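Local coordinates for protein phosphoribosylaminoimidazole carboxylase, ATPase subunit (Thermus thermophilus, PDB 3AW8) that probably catalyses the ATP-dependent conversion of 5-aminoimidazole ribonucleotide and bicarbonate to N5-carboxyaminoimidazole ribonucleotide in de novo purine synthesis, at residues F248-E252 with E253-N257; L82-Y85 with P86-A90; V303-G307 with E308-F312. All coordinates share one frame; numbering follows the deposited sequence.

Contact 1 (F248-E252 with E253-N257); sequences FQVGE and ELLFN. With AMP (adenosine monophosphate), chain C.
Phe-248 and Leu-255 pair through both their backbone groups, and Val-250 and Glu-253 do the same next to the turn of a tight beta hairpin. The first pair is joined by Phe-248 N to Leu-255 O at 2.9 Å and by Leu-255 N to Phe-248 O at 3.0 Å. In the other pair Glu-253 N donates to Val-250 O at 2.9 Å, and Val-250 N returns a bond to Glu-253 O at 3.0 Å. Gln-249 and Leu-254 form the non-hydrogen-bonded pair between them.

Gly-251 and Glu-252 make the two-residue turn, where the positive phi of Gly-251 (69°) suits a glycine. Both backbone polar atoms of Gly-251 have partners: Gly-251 N donates to Asp-178 OD1, and Gly-251 O accepts from Gln-249 NE2 at 3.3 Å. The Gln-249 side chain is extended, with CG anti to the backbone N (chi1 -166°), which carries its amide to the turn, while its OE1 takes a bond from Arg-179 NE.

At the far end Asn-257 CB sits over one face of the Phe-248 ring, 4.1 Å from the centroid, a CH-pi contact. Phe-248 CZ approaches adenine atom C5 of AMP to 3.5 Å, within the nucleotide pocket of this ATP-grasp enzyme, where Val-175 N and Glu-180 OE1 bind AMP directly. The chemistry thus divides the hairpin in two: a turn held by backbone pairing and by the partners of Gly-251, and an apolar ring, backed by a residue predicted to bind ATP, presented to the base.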
loop_
_atom_site.group_PDB
_atom_site.type_symbol
_atom_site.label_atom_id
_atom_site.label_comp_id
_atom_site.label_asym_id
_atom_site.label_seq_id
_atom_site.Cartn_x
_atom_site.Cartn_y
_atom_site.Cartn_z
ATOM N N PHE A 248 -16.330 7.079 25.069
ATOM C CA PHE A 248 -16.583 5.999 26.009
ATOM C C PHE A 248 -18.015 5.623 25.671
ATOM O O PHE A 248 -18.855 6.511 25.508
ATOM C CB PHE A 248 -16.546 6.492 27.453
ATOM C CG PHE A 248 -15.174 6.722 27.980
ATOM C CD1 PHE A 248 -14.230 5.706 27.960
ATOM C CD2 PHE A 248 -14.824 7.950 28.526
ATOM C CE1 PHE A 248 -12.950 5.911 28.478
ATOM C CE2 PHE A 248 -13.547 8.164 29.046
ATOM C CZ PHE A 248 -12.611 7.142 29.021
ATOM N N GLN A 249 -18.303 4.332 25.534
ATOM C CA GLN A 249 -19.673 3.926 25.232
ATOM C C GLN A 249 -20.330 3.354 26.480
ATOM O O GLN A 249 -19.928 2.302 26.984
ATOM C CB GLN A 249 -19.727 2.877 24.115
ATOM C CG GLN A 249 -21.141 2.698 23.557
ATOM C CD GLN A 249 -21.299 1.486 22.646
ATOM O OE1 GLN A 249 -20.496 1.260 21.741
ATOM N NE2 GLN A 249 -22.353 0.710 22.876
ATOM N N VAL A 250 -21.326 4.070 26.989
ATOM C CA VAL A 250 -22.069 3.630 28.164
ATOM C C VAL A 250 -23.507 3.480 27.674
ATOM O O VAL A 250 -24.187 4.472 27.388
ATOM C CB VAL A 250 -22.013 4.674 29.310
ATOM C CG1 VAL A 250 -22.522 4.051 30.604
ATOM C CG2 VAL A 250 -20.595 5.174 29.496
ATOM N N GLY A 251 -23.948 2.233 27.551
ATOM C CA GLY A 251 -25.286 1.969 27.062
ATOM C C GLY A 251 -25.380 2.340 25.594
ATOM O O GLY A 251 -24.879 1.624 24.726
ATOM N N GLU A 252 -26.033 3.463 25.321
ATOM C CA GLU A 252 -26.191 3.959 23.962
ATOM C C GLU A 252 -25.740 5.406 23.944
ATOM O O GLU A 252 -26.127 6.193 23.075
ATOM C CB GLU A 252 -27.647 3.857 23.510
ATOM C CG GLU A 252 -28.057 2.452 23.104
ATOM C CD GLU A 252 -27.174 1.884 21.999
ATOM O OE1 GLU A 252 -27.127 2.478 20.896
ATOM O OE2 GLU A 252 -26.522 0.842 22.237
ATOM N N GLU A 253 -24.912 5.747 24.923
ATOM C CA GLU A 253 -24.380 7.091 25.033
ATOM C C GLU A 253 -22.892 7.134 24.721
ATOM O O GLU A 253 -22.156 6.179 24.985
ATOM C CB GLU A 253 -24.640 7.648 26.434
ATOM C CG GLU A 253 -26.073 8.094 26.629
ATOM C CD GLU A 253 -26.517 9.053 25.534
ATOM O OE1 GLU A 253 -25.874 10.119 25.381
ATOM O OE2 GLU A 253 -27.503 8.738 24.828
ATOM N N LEU A 254 -22.467 8.249 24.139
ATOM C CA LEU A 254 -21.074 8.460 23.783
ATOM C C LEU A 254 -20.552 9.669 24.552
ATOM O O LEU A 254 -21.122 10.758 24.464
ATOM C CB LEU A 254 -20.938 8.723 22.278
ATOM C CG LEU A 254 -21.296 7.637 21.260
ATOM C CD1 LEU A 254 -21.135 8.196 19.856
ATOM C CD2 LEU A 254 -20.401 6.422 21.453
ATOM N N LEU A 255 -19.479 9.468 25.308
ATOM C CA LEU A 255 -18.862 10.545 26.079
ATOM C C LEU A 255 -17.465 10.825 25.513
ATOM O O LEU A 255 -16.591 9.957 25.544
ATOM C CB LEU A 255 -18.738 10.143 27.549
ATOM C CG LEU A 255 -19.985 9.616 28.261
ATOM C CD1 LEU A 255 -19.630 9.264 29.696
ATOM C CD2 LEU A 255 -21.093 10.657 28.217
ATOM N N PHE A 256 -17.259 12.031 24.992
ATOM C CA PHE A 256 -15.965 12.400 24.431
ATOM C C PHE A 256 -14.846 12.189 25.435
ATOM O O PHE A 256 -14.914 12.689 26.552
ATOM C CB PHE A 256 -15.966 13.867 24.002
ATOM C CG PHE A 256 -14.596 14.397 23.671
ATOM C CD1 PHE A 256 -14.006 14.125 22.443
ATOM C CD2 PHE A 256 -13.879 15.139 24.604
ATOM C CE1 PHE A 256 -12.717 14.588 22.150
ATOM C CE2 PHE A 256 -12.593 15.603 24.319
ATOM C CZ PHE A 256 -12.013 15.326 23.090
ATOM N N ASN A 257 -13.814 11.458 25.031
ATOM C CA ASN A 257 -12.666 11.203 25.896
ATOM C C ASN A 257 -11.433 11.967 25.413
ATOM O O ASN A 257 -10.888 12.783 26.149
ATOM C CB ASN A 257 -12.361 9.699 25.954
ATOM C CG ASN A 257 -10.985 9.396 26.548
ATOM O OD1 ASN A 257 -10.630 9.895 27.613
ATOM N ND2 ASN A 257 -10.210 8.567 25.857
HETATM P P AMP C . -5.276 8.528 28.260
HETATM O O1P AMP C . -5.007 8.334 26.810
HETATM O O2P AMP C . -6.725 9.218 28.452
HETATM O O3P AMP C . -4.138 9.474 28.894
HETATM O "O5'" AMP C . -5.246 7.093 29.024
HETATM C "C5'" AMP C . -6.292 6.263 28.485
HETATM C "C4'" AMP C . -6.473 5.015 29.372
HETATM O "O4'" AMP C . -6.953 5.375 30.709
HETATM C "C3'" AMP C . -7.498 4.036 28.770
HETATM O "O3'" AMP C . -7.037 2.685 28.907
HETATM C "C2'" AMP C . -8.797 4.296 29.546
HETATM O "O2'" AMP C . -9.528 3.080 29.754
HETATM C "C1'" AMP C . -8.347 4.946 30.875
HETATM N N9 AMP C . -9.211 6.105 31.210
HETATM C C8 AMP C . -9.008 7.413 30.847
HETATM N N7 AMP C . -9.959 8.170 31.311
HETATM C C5 AMP C . -10.836 7.413 32.000
HETATM C C6 AMP C . -12.040 7.666 32.713
HETATM N N6 AMP C . -12.547 8.952 32.804
HETATM N N1 AMP C . -12.679 6.629 33.301
HETATM C C2 AMP C . -12.205 5.377 33.226
HETATM N N3 AMP C . -11.077 5.098 32.566
HETATM C C4 AMP C . -10.370 6.069 31.946
#

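Contact 2 (L82-Y85 with P86-A90); sequences LPLY and PPAKA
Leu-84 leans across the bend towards Ala-88, and this is the one apolar side-chain contact made between the two halves of the loop that follows helix 72-81. Its CD2 methyl lies 4.3 Å from Ala-88 CB and 4.1 Å from Ala-88 N, while Leu-84 CG stands 3.8 Å from Pro-86 O. The extended first torsion, with CG opposite the backbone N (chi1 179°), carries the branch over the bend. Ala-75 and Glu-79 of helix 72-81 pack on the same leucine, which is buried, and Ala-88 also meets Glu-79, so helix 72-81 takes part on both sides of the contact.

Covalent geometry supplies the bend itself. The peptide between Tyr-85 and Pro-86 is cis, bringing Tyr-85 CA within 3.0 Å of Pro-86 CA and placing Pro-86 CD on the same side as Tyr-85 O, 2.8 Å away. The two rings face other parts of the chain: Tyr-85 packs on Arg-189 and Val-240, Pro-86 on Tyr-239.

No hydrogen bond joins the two segments, and Pro-86 and Pro-87 have no amide proton to offer. Tyr-85 O accepts from Thr-64 OG1, and Pro-86 O and Pro-87 O share Tyr-65 OH, each through a weak bond. Before the bend, Pro-83 and Tyr-85 are bonded through the backbone to Val-63; after it, Ala-90 N makes a weak bond to Pro-87 O at 3.0 Å in helix 88-94.

Here, then, a cis-proline bend joins helix 72-81 to helix 88-94 in the preATP-grasp domain, beside edge strand 62-65 of its parallel sheet and away from the annotated sites; hydroxyls of Thr-64 and Tyr-65 take up carbonyls of the bend, that of Tyr-65 only weakly.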
loop_
_atom_site.group_PDB
_atom_site.type_symbol
_atom_site.label_atom_id
_atom_site.label_comp_id
_atom_site.label_asym_id
_atom_site.label_seq_id
_atom_site.Cartn_x
_atom_site.Cartn_y
_atom_site.Cartn_z
ATOM N N LEU A 82 3.732 28.950 4.797
ATOM C CA LEU A 82 3.023 28.044 3.891
ATOM C C LEU A 82 1.717 27.498 4.473
ATOM O O LEU A 82 1.435 27.676 5.656
ATOM C CB LEU A 82 3.936 26.879 3.454
ATOM C CG LEU A 82 4.717 25.957 4.403
ATOM C CD1 LEU A 82 6.165 26.393 4.462
ATOM C CD2 LEU A 82 4.100 25.945 5.784
ATOM N N PRO A 83 0.893 26.842 3.640
ATOM C CA PRO A 83 -0.374 26.291 4.132
ATOM C C PRO A 83 -0.085 25.236 5.195
ATOM O O PRO A 83 0.902 24.508 5.095
ATOM C CB PRO A 83 -1.006 25.680 2.882
ATOM C CG PRO A 83 -0.408 26.467 1.767
ATOM C CD PRO A 83 1.027 26.616 2.193
ATOM N N LEU A 84 -0.950 25.156 6.199
ATOM C CA LEU A 84 -0.776 24.204 7.284
ATOM C C LEU A 84 -2.103 23.555 7.617
ATOM O O LEU A 84 -3.046 24.240 7.994
ATOM C CB LEU A 84 -0.241 24.919 8.528
ATOM C CG LEU A 84 -0.022 24.083 9.788
ATOM C CD1 LEU A 84 1.324 23.383 9.686
ATOM C CD2 LEU A 84 -0.069 24.974 11.028
ATOM N N TYR A 85 -2.176 22.236 7.478
ATOM C CA TYR A 85 -3.404 21.516 7.789
ATOM C C TYR A 85 -3.064 20.275 8.598
ATOM O O TYR A 85 -2.136 19.551 8.256
ATOM C CB TYR A 85 -4.126 21.087 6.514
ATOM C CG TYR A 85 -4.215 22.147 5.441
ATOM C CD1 TYR A 85 -3.144 22.388 4.585
ATOM C CD2 TYR A 85 -5.387 22.881 5.249
ATOM C CE1 TYR A 85 -3.235 23.325 3.556
ATOM C CE2 TYR A 85 -5.488 23.823 4.223
ATOM C CZ TYR A 85 -4.408 24.037 3.380
ATOM O OH TYR A 85 -4.497 24.955 2.357
ATOM N N PRO A 86 -3.804 20.013 9.687
ATOM C CA PRO A 86 -4.929 20.786 10.220
ATOM C C PRO A 86 -4.446 22.108 10.792
ATOM O O PRO A 86 -3.249 22.329 10.934
ATOM C CB PRO A 86 -5.490 19.876 11.312
ATOM C CG PRO A 86 -5.113 18.515 10.853
ATOM C CD PRO A 86 -3.699 18.723 10.386
ATOM N N PRO A 87 -5.381 23.009 11.128
ATOM C CA PRO A 87 -5.033 24.320 11.690
ATOM C C PRO A 87 -4.345 24.189 13.044
ATOM O O PRO A 87 -4.645 23.270 13.808
ATOM C CB PRO A 87 -6.388 25.015 11.808
ATOM C CG PRO A 87 -7.188 24.386 10.717
ATOM C CD PRO A 87 -6.822 22.933 10.828
ATOM N N ALA A 88 -3.438 25.116 13.340
ATOM C CA ALA A 88 -2.709 25.114 14.609
ATOM C C ALA A 88 -3.635 25.088 15.822
ATOM O O ALA A 88 -3.262 24.590 16.884
ATOM C CB ALA A 88 -1.786 26.329 14.690
ATOM N N LYS A 89 -4.840 25.626 15.667
ATOM C CA LYS A 89 -5.801 25.653 16.765
ATOM C C LYS A 89 -6.084 24.239 17.269
ATOM O O LYS A 89 -6.111 24.002 18.481
ATOM C CB LYS A 89 -7.110 26.308 16.306
ATOM C CG LYS A 89 -8.154 26.514 17.408
ATOM C CD LYS A 89 -9.462 27.014 16.796
ATOM C CE LYS A 89 -10.562 27.237 17.833
ATOM N NZ LYS A 89 -10.240 28.350 18.769
ATOM N N ALA A 90 -6.294 23.308 16.336
ATOM C CA ALA A 90 -6.579 21.913 16.669
ATOM C C ALA A 90 -5.524 21.332 17.611
ATOM O O ALA A 90 -5.849 20.581 18.527
ATOM C CB ALA A 90 -6.665 21.087 15.402
#

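Contact 3 (V303-G307 with E308-F312); sequences VNLIG and EKPPF
Ile-306 and Glu-308 are brought close by a kink at Gly-307, where strand 299-306 ends. Gly-307 adopts a left-handed conformation (phi 44°), readily taken up by glycine, and Glu-308 beyond it is extended again. The kink brings Ile-306 O to 2.8 Å from Glu-308 N, but the angle is too poor for a hydrogen bond. The strand itself is held by its neighbour: Leu-305 bonds through the backbone to Val-336 and Gly-337 of strand 335-343, and Gly-307 to Arg-334.

The side chain of Glu-308 turns back over the kink. Its CG lies between the backbone N and carbonyl carbon (chi1 80°), so that the extended chain beyond passes Ile-306 O, with CG 3.6 Å from that oxygen. The carboxylate then closes a bridge through an ordered water, which accepts from Ile-306 N at 2.7 Å and is hydrogen-bonded to Glu-308 OE2, one of several acceptors competing for its protons. The other carboxylate oxygen, Glu-308 OE1, is bonded to Ser-361 OG near the C terminus. With an alanine here, the water would probably lose an acceptor and Ser-361 OG its carboxylate partner, leaving Ile-306 N less firmly served.

Further along, Leu-305 and Pro-310 meet at about a right angle, Leu-305 CG lying 3.8 Å from Pro-310 CD and 4.0 Å from Pro-310 CG. Val-360, Leu-323 and Ile-339 also pack on Leu-305. Pro-311 then occupies the N-cap of helix 312-316, and Phe-312 meets Trp-325 edge-to-face and packs on Leu-21 of the second subunit.

The exit from the strand is thus secured in two ways, a solvent-mediated polar link at the kink and leucine-proline packing after it, within the C-terminal domain.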
loop_
_atom_site.group_PDB
_atom_site.type_symbol
_atom_site.label_atom_id
_atom_site.label_comp_id
_atom_site.label_asym_id
_atom_site.label_seq_id
_atom_site.Cartn_x
_atom_site.Cartn_y
_atom_site.Cartn_z
ATOM N N VAL A 303 -4.112 -5.520 15.565
ATOM C CA VAL A 303 -3.407 -5.838 16.802
ATOM C C VAL A 303 -2.029 -5.176 16.805
ATOM O O VAL A 303 -1.208 -5.412 15.923
ATOM C CB VAL A 303 -3.284 -7.404 17.067
ATOM C CG1 VAL A 303 -4.510 -8.124 16.549
ATOM C CG2 VAL A 303 -2.029 -7.981 16.443
ATOM N N ASN A 304 -1.793 -4.317 17.790
ATOM C CA ASN A 304 -0.515 -3.633 17.901
ATOM C C ASN A 304 0.603 -4.570 18.306
ATOM O O ASN A 304 0.380 -5.557 19.007
ATOM C CB ASN A 304 -0.579 -2.505 18.934
ATOM C CG ASN A 304 -1.078 -1.200 18.349
ATOM O OD1 ASN A 304 -1.077 -1.009 17.132
ATOM N ND2 ASN A 304 -1.493 -0.287 19.217
ATOM N N LEU A 305 1.806 -4.243 17.850
ATOM C CA LEU A 305 3.016 -4.990 18.171
ATOM C C LEU A 305 3.789 -4.071 19.117
ATOM O O LEU A 305 4.414 -3.101 18.684
ATOM C CB LEU A 305 3.821 -5.267 16.897
ATOM C CG LEU A 305 3.707 -6.632 16.196
ATOM C CD1 LEU A 305 2.506 -7.432 16.685
ATOM C CD2 LEU A 305 3.635 -6.408 14.702
ATOM N N ILE A 306 3.719 -4.366 20.411
ATOM C CA ILE A 306 4.382 -3.559 21.430
ATOM C C ILE A 306 5.635 -4.227 21.986
ATOM O O ILE A 306 5.600 -5.377 22.406
ATOM C CB ILE A 306 3.421 -3.270 22.615
ATOM C CG1 ILE A 306 2.094 -2.708 22.095
ATOM C CG2 ILE A 306 4.064 -2.292 23.592
ATOM C CD1 ILE A 306 2.231 -1.389 21.365
ATOM N N GLY A 307 6.736 -3.485 21.981
ATOM C CA GLY A 307 8.007 -3.955 22.503
ATOM C C GLY A 307 8.524 -5.351 22.192
ATOM O O GLY A 307 9.367 -5.864 22.927
ATOM N N GLU A 308 8.057 -5.968 21.115
ATOM C CA GLU A 308 8.509 -7.307 20.768
ATOM C C GLU A 308 8.356 -7.504 19.264
ATOM O O GLU A 308 7.522 -6.862 18.628
ATOM C CB GLU A 308 7.661 -8.344 21.506
ATOM C CG GLU A 308 6.308 -8.592 20.841
ATOM C CD GLU A 308 5.271 -9.234 21.757
ATOM O OE1 GLU A 308 5.564 -10.283 22.382
ATOM O OE2 GLU A 308 4.150 -8.683 21.839
ATOM N N LYS A 309 9.159 -8.395 18.696
ATOM C CA LYS A 309 9.085 -8.678 17.268
ATOM C C LYS A 309 8.612 -10.121 17.050
ATOM O O LYS A 309 9.376 -11.067 17.193
ATOM C CB LYS A 309 10.455 -8.462 16.632
ATOM C CG LYS A 309 10.479 -8.619 15.123
ATOM C CD LYS A 309 11.833 -8.209 14.573
ATOM C CE LYS A 309 11.879 -8.310 13.071
ATOM N NZ LYS A 309 13.164 -7.752 12.553
ATOM N N PRO A 310 7.336 -10.304 16.699
ATOM C CA PRO A 310 6.826 -11.658 16.481
ATOM C C PRO A 310 7.567 -12.315 15.336
ATOM O O PRO A 310 8.229 -11.635 14.559
ATOM C CB PRO A 310 5.366 -11.416 16.130
ATOM C CG PRO A 310 5.453 -10.141 15.327
ATOM C CD PRO A 310 6.388 -9.298 16.184
ATOM N N PRO A 311 7.493 -13.653 15.231
ATOM C CA PRO A 311 8.168 -14.384 14.144
ATOM C C PRO A 311 7.388 -14.193 12.828
ATOM O O PRO A 311 6.299 -14.744 12.658
ATOM C CB PRO A 311 8.153 -15.829 14.643
ATOM C CG PRO A 311 6.906 -15.879 15.496
ATOM C CD PRO A 311 6.983 -14.583 16.258
ATOM N N PHE A 312 7.949 -13.413 11.906
ATOM C CA PHE A 312 7.280 -13.111 10.635
ATOM C C PHE A 312 6.687 -14.286 9.891
ATOM O O PHE A 312 5.561 -14.209 9.406
ATOM C CB PHE A 312 8.215 -12.349 9.686
ATOM C CG PHE A 312 8.461 -10.923 10.087
ATOM C CD1 PHE A 312 9.153 -10.066 9.239
ATOM C CD2 PHE A 312 8.023 -10.440 11.320
ATOM C CE1 PHE A 312 9.409 -8.747 9.615
ATOM C CE2 PHE A 312 8.272 -9.130 11.704
ATOM C CZ PHE A 312 8.966 -8.280 10.852
HETATM O O HOH W 1 2.730 -6.729 21.309
#

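Overall arrangement
From the N terminus the chain reaches contact 2 first, then contact 1, then contact 3. The three follow in series and neither nest nor cross, each closing a short local turn. Contact 2 joins helix 72-81 to helix 88-94 in the preATP-grasp region, and Tyr-85 and Pro-86 meet the loops holding Arg-189, Tyr-239 and Val-240. Contact 1 closes the hairpin of strands 241-250 and 253-260, the latter outermost, within this chain, in the large antiparallel sheet. Contact 3 leaves strand 299-306, well inside that same sheet, for helix 312-316. Contacts 1 and 3 therefore share a sheet, though their centres are about 30 Å apart; contacts 2 and 3 lie on opposite sides of the chain's centre.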